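Conserved domain protein (Streptococcus pneumoniae, PDB 4IAJ) is of unknown function; it belongs to the DUF4649 family and folds as a four-stranded antiparallel sheet with two helices. Local coordinates at residues C36-G39 against V40-Y44. Numbering follows the deposited sequence. Where two conformers were deposited one is given.
With EDO (1,2-ethanediol), chain P.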
loop_
_atom_site.group_PDB
_atom_site.type_symbol
_atom_site.label_atom_id
_atom_site.label_comp_id
_atom_site.label_asym_id
_atom_site.label_seq_id
_atom_site.Cartn_x
_atom_site.Cartn_y
_atom_site.Cartn_z
ATOM N N CYS B 36 3.723 11.817 -3.685
ATOM C CA CYS B 36 3.640 10.358 -3.559
ATOM C C CYS B 36 3.191 9.932 -2.167
ATOM O O CYS B 36 3.691 10.408 -1.144
ATOM C CB CYS B 36 4.961 9.642 -3.900
ATOM S SG CYS B 36 5.659 10.023 -5.519
ATOM N N LEU B 37 2.198 9.064 -2.139
ATOM C CA LEU B 37 1.848 8.350 -0.924
ATOM C C LEU B 37 3.033 7.444 -0.567
ATOM O O LEU B 37 3.511 7.422 0.570
ATOM C CB LEU B 37 0.554 7.551 -1.123
ATOM C CG LEU B 37 0.077 6.824 0.139
ATOM C CD1 LEU B 37 -0.265 7.822 1.235
ATOM C CD2 LEU B 37 -1.099 5.927 -0.179
ATOM N N ILE B 38 3.501 6.703 -1.555
ATOM C CA ILE B 38 4.749 5.939 -1.469
ATOM C C ILE B 38 5.475 6.104 -2.786
ATOM O O ILE B 38 4.869 5.919 -3.842
ATOM C CB ILE B 38 4.486 4.443 -1.259
ATOM C CG1 ILE B 38 3.717 4.187 0.050
ATOM C CG2 ILE B 38 5.800 3.667 -1.234
ATOM C CD1 ILE B 38 3.326 2.740 0.206
ATOM N N GLY B 39 6.760 6.440 -2.736
ATOM C CA GLY B 39 7.567 6.608 -3.941
ATOM C C GLY B 39 8.115 5.259 -4.316
ATOM O O GLY B 39 8.405 4.441 -3.423
ATOM N N VAL B 40 8.227 5.012 -5.615
ATOM C CA VAL B 40 8.736 3.752 -6.151
ATOM C C VAL B 40 10.081 3.403 -5.549
ATOM O O VAL B 40 10.334 2.273 -5.175
ATOM C CB VAL B 40 8.944 3.789 -7.689
ATOM C CG1 VAL B 40 9.554 2.477 -8.190
ATOM C CG2 VAL B 40 7.644 4.054 -8.420
ATOM N N ALA B 41 10.937 4.406 -5.462
ATOM C CA ALA B 41 12.346 4.187 -5.100
ATOM C C ALA B 41 12.654 4.259 -3.606
ATOM O O ALA B 41 13.820 4.130 -3.237
ATOM C CB ALA B 41 13.194 5.216 -5.827
ATOM N N ASP B 42 11.637 4.471 -2.762
ATOM C CA ASP B 42 11.843 4.819 -1.340
ATOM C C ASP B 42 12.726 3.874 -0.546
ATOM O O ASP B 42 13.381 4.313 0.382
ATOM C CB ASP B 42 10.509 4.941 -0.586
ATOM C CG ASP B 42 9.756 6.213 -0.941
ATOM O OD1 ASP B 42 10.285 7.032 -1.730
ATOM O OD2 ASP B 42 8.631 6.367 -0.452
ATOM N N TYR B 43 12.722 2.587 -0.861
ATOM C CA TYR B 43 13.574 1.653 -0.086
ATOM C C TYR B 43 14.882 1.336 -0.810
ATOM O O TYR B 43 15.579 0.398 -0.460
ATOM C CB TYR B 43 12.816 0.373 0.200
ATOM C CG TYR B 43 11.813 0.524 1.296
ATOM C CD1 TYR B 43 10.502 0.931 1.031
ATOM C CD2 TYR B 43 12.172 0.275 2.594
ATOM C CE1 TYR B 43 9.585 1.069 2.061
ATOM C CE2 TYR B 43 11.274 0.386 3.626
ATOM C CZ TYR B 43 9.989 0.793 3.367
ATOM O OH TYR B 43 9.124 0.901 4.427
ATOM N N TYR B 44 15.227 2.103 -1.837
ATOM C CA TYR B 44 16.405 1.762 -2.599
ATOM C C TYR B 44 17.590 2.512 -2.020
ATOM O O TYR B 44 17.461 3.678 -1.641
ATOM C CB TYR B 44 16.221 2.108 -4.060
ATOM C CG TYR B 44 15.335 1.182 -4.882
ATOM C CD1 TYR B 44 15.276 -0.189 -4.646
ATOM C CD2 TYR B 44 14.648 1.677 -5.974
ATOM C CE1 TYR B 44 14.503 -1.020 -5.441
ATOM C CE2 TYR B 44 13.886 0.851 -6.787
ATOM C CZ TYR B 44 13.824 -0.492 -6.523
ATOM O OH TYR B 44 13.119 -1.325 -7.346
HETATM C C1 EDO P . 12.168 3.856 3.399
HETATM O O1 EDO P . 13.312 4.663 3.703
HETATM C C2 EDO P . 10.855 4.639 3.437
HETATM O O2 EDO P . 11.044 6.063 3.468
#
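Asp-42 and Gly-39 hold each other twice, with donor and acceptor roles exchanged: each residue gives its backbone N-H to an oxygen of the other. The pair lies at the two ends of a type I beta turn, Gly-39 to Asp-42, whose backbone bond is reinforced by one to the side chain, at the point where the short strand 36-39 passes into the loop leading to strand 46-51. One bond is the turn's own, from Asp-42 N to Gly-39 O at 3.3 Å, with the N-H pointing almost straight at its acceptor (166°). The other involves the side chain, Gly-39 N giving its hydrogen to Asp-42 OD2 at 3.0 Å; this donor lies well above the carboxylate plane, 57° out of it. CG of Asp-42 stands beside its own backbone N and anti to its carbonyl carbon (chi1 -74°), which folds the carboxylate back over Gly-39. There Asp-42 OD1 comes within 3.5 Å of Gly-39 CA, and the missing side chain of the glycine lets the acid sit this close. The CG2 methyl of Ile-38 flanks Asp-42 OD2 at 4.0 Å.

A second type I turn, Ala-41 to Tyr-44, follows directly, closed by Tyr-44 N and Ala-41 O at 2.8 Å, and the chain thus bends twice in succession. Backbone hydrogen bonds between Asp-42 and Gly-63 and between Tyr-44 and Tyr-62 tie the double turn to a neighbouring loop. Earlier in the segment, Cys-36, Ile-38 and Gly-39 form an antiparallel ladder with a strand of a second subunit, and Cys-36 is disulfide-linked to Cys-36 of that subunit. A 1,2-ethanediol, probably from the crystallisation liquor, lies against one face of the Tyr-43 ring, its C1 3.5 Å above the plane, over the ring centre.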